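Local atomic coordinates of rhizobiales Sp. Pch2 (Marine metagenome, PDB entry 6PB3), a protein that is probably a hexameric AAA+ ATPase of the Trip13/Pch2 family that remodels HORMA domain proteins in bacterial immunity against bacteriophages. Residues F223-D228 with G265-D270; Q230-I235 with Q248-V253. All coordinates share one frame; numbering follows the deposited sequence.

Interaction 1: residues F223-D228 with G265-D270; sequences FDRPND and GFTFSD
Arg225 and Thr267 bring the two backbones to 4.5 Å between their CA atoms, with Pro226 following opposite Phe268 at a wider spacing. Residues 223-228 run from the end of strand 219-223 into helix 228-239, while 265-270 turn into the start of helix 268-283. Two waters join the backbones: one donates to Pro226 O and Phe266 O, and the other accepts from Phe268 N and donates a weak bond to Asp224 O. Thr267 is the N-cap of helix 268-283 and forms a capping box with Asp270: Asp270 N donates to Thr267 OG1 at 2.9 Å, and Thr267 N to Asp270 OD2 at 3.1 Å.

Among the side chains, Arg225 reaches to Gly265 O with its chain extended from CG to NE. Arg225 NH1 donates to Gly265 O at 2.9 Å, lying almost on the extension of the carbonyl bond (C=O...N angle 179°) and within the guanidinium plane. Thr267 CG2 sits over one guanidinium face, 3.5 Å from Arg225 NH1, toward the rim. The same NH1 also donates to Thr304 O, its stronger partner. Pro226 lays CB over one face of the Phe268 ring, 3.9 Å from the centroid, a CH-pi contact displaced toward CE1 and CZ. Pro226 CD packs against Phe266 O at 3.2 Å.

The contact illustrates how an interdomain connection can be built largely on main-chain groups: carbonyls are satisfied by a guanidinium and by waters, and a proline ring closes over an aromatic. Asp270 OD2 lies well out of the guanidinium plane, 4.5 Å from Arg225 NH1, so any attraction is probably by charge alone; Asp270 OD1 is salt-bridged to Arg274. In the AAA+ fold this joins the end of the core sheet to the helical lid.

Interaction 2: residues Q230-I235 with Q248-V253; sequences QRRAVI and QIEGLV
Ile235 meets Ile249, Leu252 and Val253 at the apolar centre, with both of its branches at work. Its CG2 methyl lies 4.0 Å from Leu252 CD1 and close to Ile249 CG2, the two isoleucine side chains sliding past each other in opposite directions. The first torsion of Ile235 (chi1 -67°) sets CG1 anti to the carbonyl carbon and leaves CG2 anti to the backbone N; the extended chi2 (160°) then carries Ile235 CD1 to Val253, 4.0 Å from Val253 CG2 and near Leu252 O. Helices 230-235 and 248-253 approach to 9.4 Å between axes, with 126° between their directions. Where the two backbones come nearest, at Arg232 and Val253, Val253 CG2 packs 3.7 Å from Arg232 CA.

Outward from this apolar centre, two arginines reach across. Arg231, bent at chi3, grips Val253 O side-on: NE at 3.2 Å approaches in the carbonyl plane on a lone pair, and NH2 at 3.0 Å comes from above that plane, although the oxygen stays in the guanidinium plane. Val253 O also bonds to Thr256 OG1, and the NH2 of Arg231 forms a salt bridge with Asp228. At the outer edge, Arg232 NH1 makes a salt bridge to Glu250 OE2 at 2.7 Å, meeting the syn side with the two flat groups nearly coplanar; Arg232 NH1 sits between the two oxygens, also 2.7 Å from Glu250 OE1. The chain of Arg232 is bent near eclipsed at chi3, and a crystal neighbour touches it, which may influence this pose.

In this pair, aliphatics fill the centre, a buried arginine holds Val253 O, and a partly exposed ion pair closes the outer edge. The helix dipole would probably favour the guanidinium on that carbonyl; the bond ties helix 228-239 to the C-terminal end of helix 246-255, two helices of the lid.

Interaction 2 lies within the chain span enclosed by interaction 1: 223-228 leads directly into helix 228-239, then come helix 246-255 and finally the approach to helix 268-283 at 265-270. Their centres are 12 Å apart, on the same side of the chain's centre, and the contacts touch. Pro226 O and Arg231 NH1 probably form a hydrogen bond, Asp228 O packs on Val253 CG1, and the Phe268 ring lies against Gln230. Interaction 1 therefore sits at the junction between the core sheet and the helical lid, while interaction 2 binds lid helices together. The packing of these helices on each other is consistent with a lid that moves as a unit, as in other AAA+ ATPases.

Interaction 1: residues F223-D228 with G265-D270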
# COMPACT_ATOMS: atom_id res chain seq x y z
N PHE A 223 -23.88 -3.63 -8.75
CA PHE A 223 -23.54 -4.46 -9.90
C PHE A 223 -22.25 -5.18 -9.53
O PHE A 223 -21.14 -4.69 -9.77
CB PHE A 223 -23.39 -3.62 -11.17
CG PHE A 223 -24.63 -2.85 -11.55
CD1 PHE A 223 -25.06 -1.79 -10.77
CD2 PHE A 223 -25.37 -3.20 -12.67
CE1 PHE A 223 -26.22 -1.10 -11.10
CE2 PHE A 223 -26.52 -2.50 -13.01
CZ PHE A 223 -26.94 -1.45 -12.23
N ASP A 224 -22.39 -6.33 -8.93
CA ASP A 224 -21.24 -7.17 -8.68
C ASP A 224 -21.38 -8.42 -9.52
O ASP A 224 -22.21 -8.48 -10.44
CB ASP A 224 -21.08 -7.47 -7.19
CG ASP A 224 -22.41 -7.63 -6.48
OD1 ASP A 224 -23.24 -8.42 -6.96
OD2 ASP A 224 -22.60 -6.97 -5.43
N ARG A 225 -20.56 -9.41 -9.22
CA ARG A 225 -20.41 -10.56 -10.10
C ARG A 225 -21.72 -11.33 -10.19
O ARG A 225 -22.35 -11.58 -9.16
CB ARG A 225 -19.26 -11.42 -9.59
CG ARG A 225 -17.94 -10.63 -9.60
CD ARG A 225 -16.67 -11.40 -9.22
NE ARG A 225 -15.53 -10.49 -9.19
CZ ARG A 225 -14.47 -10.56 -10.00
NH1 ARG A 225 -14.36 -11.52 -10.90
NH2 ARG A 225 -13.50 -9.66 -9.88
N PRO A 226 -22.19 -11.66 -11.39
CA PRO A 226 -23.50 -12.32 -11.51
C PRO A 226 -23.52 -13.65 -10.78
O PRO A 226 -22.55 -14.42 -10.82
CB PRO A 226 -23.67 -12.50 -13.03
CG PRO A 226 -22.30 -12.44 -13.57
CD PRO A 226 -21.58 -11.44 -12.70
N ASN A 227 -24.64 -13.91 -10.11
CA ASN A 227 -24.84 -15.18 -9.44
C ASN A 227 -25.30 -16.21 -10.46
O ASN A 227 -25.43 -15.92 -11.66
CB ASN A 227 -25.83 -15.03 -8.28
CG ASN A 227 -27.21 -14.55 -8.74
OD1 ASN A 227 -27.66 -14.86 -9.84
ND2 ASN A 227 -27.87 -13.78 -7.89
N ASP A 228 -25.54 -17.44 -10.00
CA ASP A 228 -25.83 -18.52 -10.93
C ASP A 228 -27.07 -18.22 -11.77
O ASP A 228 -27.08 -18.49 -12.98
CB ASP A 228 -25.98 -19.84 -10.18
CG ASP A 228 -24.69 -20.25 -9.47
OD1 ASP A 228 -24.03 -19.37 -8.88
OD2 ASP A 228 -24.35 -21.45 -9.50
N GLY A 265 -16.23 -15.63 -9.34
CA GLY A 265 -16.73 -15.99 -10.65
C GLY A 265 -16.50 -14.91 -11.70
O GLY A 265 -15.84 -13.90 -11.45
N PHE A 266 -17.06 -15.14 -12.89
CA PHE A 266 -17.00 -14.13 -13.94
C PHE A 266 -17.74 -12.86 -13.54
O PHE A 266 -18.76 -12.91 -12.85
CB PHE A 266 -17.61 -14.66 -15.24
CG PHE A 266 -16.72 -15.58 -16.04
CD1 PHE A 266 -15.93 -16.52 -15.43
CD2 PHE A 266 -16.72 -15.51 -17.43
CE1 PHE A 266 -15.13 -17.37 -16.18
CE2 PHE A 266 -15.93 -16.35 -18.18
CZ PHE A 266 -15.12 -17.29 -17.56
N THR A 267 -17.23 -11.72 -13.98
CA THR A 267 -18.01 -10.50 -13.96
C THR A 267 -19.01 -10.51 -15.11
O THR A 267 -19.01 -11.41 -15.95
CB THR A 267 -17.11 -9.26 -14.06
OG1 THR A 267 -16.48 -9.22 -15.35
CG2 THR A 267 -16.00 -9.29 -12.99
N PHE A 268 -19.89 -9.50 -15.11
CA PHE A 268 -20.78 -9.29 -16.25
C PHE A 268 -19.98 -9.00 -17.51
O PHE A 268 -20.31 -9.47 -18.60
CB PHE A 268 -21.76 -8.14 -15.96
CG PHE A 268 -22.97 -8.52 -15.10
CD1 PHE A 268 -23.98 -9.32 -15.61
CD2 PHE A 268 -23.08 -8.04 -13.80
CE1 PHE A 268 -25.10 -9.65 -14.82
CE2 PHE A 268 -24.21 -8.36 -13.00
CZ PHE A 268 -25.21 -9.18 -13.52
N SER A 269 -18.93 -8.18 -17.37
CA SER A 269 -18.00 -7.92 -18.47
C SER A 269 -17.36 -9.20 -18.99
O SER A 269 -17.27 -9.40 -20.21
CB SER A 269 -16.92 -6.96 -18.01
OG SER A 269 -16.05 -6.68 -19.08
N ASP A 270 -16.87 -10.06 -18.09
CA ASP A 270 -16.30 -11.34 -18.54
C ASP A 270 -17.29 -12.14 -19.39
O ASP A 270 -16.89 -12.84 -20.32
CB ASP A 270 -15.84 -12.17 -17.34
CG ASP A 270 -14.67 -11.51 -16.57
OD1 ASP A 270 -13.96 -10.66 -17.16
OD2 ASP A 270 -14.45 -11.89 -15.40
O HOH W 1 -19.89 -8.01 -12.64
O HOH W 2 -19.87 -14.78 -11.24

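Interaction 2: residues Q230-I235 with Q248-V253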
# COMPACT_ATOMS: atom_id res chain seq x y z
N GLN A 230 -28.24 -15.21 -12.62
CA GLN A 230 -27.90 -14.17 -13.59
C GLN A 230 -27.01 -14.70 -14.70
O GLN A 230 -27.17 -14.32 -15.87
CB GLN A 230 -27.25 -12.99 -12.88
CG GLN A 230 -28.23 -12.29 -11.93
CD GLN A 230 -27.55 -11.35 -10.95
OE1 GLN A 230 -26.51 -11.68 -10.37
NE2 GLN A 230 -28.13 -10.17 -10.77
N ARG A 231 -26.06 -15.58 -14.37
CA ARG A 231 -25.23 -16.18 -15.41
C ARG A 231 -26.08 -17.06 -16.31
O ARG A 231 -25.89 -17.06 -17.54
CB ARG A 231 -24.07 -16.97 -14.79
CG ARG A 231 -23.14 -16.11 -13.96
CD ARG A 231 -21.78 -16.76 -13.79
NE ARG A 231 -21.90 -18.10 -13.24
CZ ARG A 231 -22.21 -18.36 -11.98
NH1 ARG A 231 -22.44 -17.35 -11.13
NH2 ARG A 231 -22.29 -19.61 -11.56
N ARG A 232 -27.02 -17.80 -15.73
CA ARG A 232 -27.93 -18.61 -16.53
C ARG A 232 -28.72 -17.76 -17.52
O ARG A 232 -28.88 -18.14 -18.68
CB ARG A 232 -28.87 -19.39 -15.61
CG ARG A 232 -29.52 -20.61 -16.26
CD ARG A 232 -30.55 -21.26 -15.35
NE ARG A 232 -30.36 -20.88 -13.95
CZ ARG A 232 -29.70 -21.61 -13.06
NH1 ARG A 232 -29.18 -22.77 -13.41
NH2 ARG A 232 -29.58 -21.19 -11.81
N ALA A 233 -29.22 -16.60 -17.08
CA ALA A 233 -30.06 -15.79 -17.96
C ALA A 233 -29.25 -15.24 -19.14
O ALA A 233 -29.72 -15.26 -20.28
CB ALA A 233 -30.73 -14.65 -17.19
N VAL A 234 -28.04 -14.75 -18.88
CA VAL A 234 -27.21 -14.25 -19.98
C VAL A 234 -26.93 -15.38 -20.97
O VAL A 234 -27.02 -15.20 -22.19
CB VAL A 234 -25.91 -13.64 -19.45
CG1 VAL A 234 -24.99 -13.31 -20.61
CG2 VAL A 234 -26.20 -12.40 -18.60
N ILE A 235 -26.59 -16.56 -20.46
CA ILE A 235 -26.16 -17.64 -21.32
C ILE A 235 -27.34 -18.22 -22.10
O ILE A 235 -27.28 -18.40 -23.33
CB ILE A 235 -25.43 -18.72 -20.49
CG1 ILE A 235 -24.12 -18.14 -19.94
CG2 ILE A 235 -25.18 -19.96 -21.32
CD1 ILE A 235 -23.60 -18.89 -18.77
N GLN A 248 -26.15 -28.59 -21.00
CA GLN A 248 -24.95 -27.90 -21.47
C GLN A 248 -24.90 -26.46 -20.98
O GLN A 248 -23.82 -25.93 -20.71
CB GLN A 248 -24.88 -27.97 -23.00
CG GLN A 248 -24.63 -29.40 -23.54
CD GLN A 248 -24.92 -29.54 -25.03
OE1 GLN A 248 -25.73 -28.81 -25.60
NE2 GLN A 248 -24.24 -30.49 -25.67
N ILE A 249 -26.06 -25.81 -20.83
CA ILE A 249 -26.08 -24.47 -20.27
C ILE A 249 -25.59 -24.49 -18.83
O ILE A 249 -24.83 -23.61 -18.40
CB ILE A 249 -27.49 -23.86 -20.39
CG1 ILE A 249 -27.74 -23.46 -21.85
CG2 ILE A 249 -27.64 -22.68 -19.44
CD1 ILE A 249 -29.09 -22.85 -22.13
N GLU A 250 -26.01 -25.50 -18.06
CA GLU A 250 -25.60 -25.56 -16.66
C GLU A 250 -24.09 -25.75 -16.53
O GLU A 250 -23.47 -25.20 -15.62
CB GLU A 250 -26.34 -26.69 -15.95
CG GLU A 250 -27.82 -26.41 -15.78
CD GLU A 250 -28.08 -25.07 -15.12
OE1 GLU A 250 -27.46 -24.78 -14.07
OE2 GLU A 250 -28.90 -24.29 -15.65
N GLY A 251 -23.49 -26.50 -17.45
CA GLY A 251 -22.04 -26.61 -17.47
C GLY A 251 -21.36 -25.27 -17.66
O GLY A 251 -20.37 -24.96 -16.99
N LEU A 252 -21.89 -24.43 -18.55
CA LEU A 252 -21.31 -23.11 -18.76
C LEU A 252 -21.60 -22.18 -17.59
O LEU A 252 -20.78 -21.31 -17.28
CB LEU A 252 -21.83 -22.50 -20.05
CG LEU A 252 -21.42 -23.09 -21.39
CD1 LEU A 252 -22.31 -22.52 -22.50
CD2 LEU A 252 -19.96 -22.77 -21.65
N VAL A 253 -22.75 -22.35 -16.94
CA VAL A 253 -23.03 -21.63 -15.71
C VAL A 253 -22.01 -22.00 -14.64
O VAL A 253 -21.45 -21.14 -13.94
CB VAL A 253 -24.46 -21.92 -15.23
CG1 VAL A 253 -24.66 -21.37 -13.82
CG2 VAL A 253 -25.46 -21.33 -16.19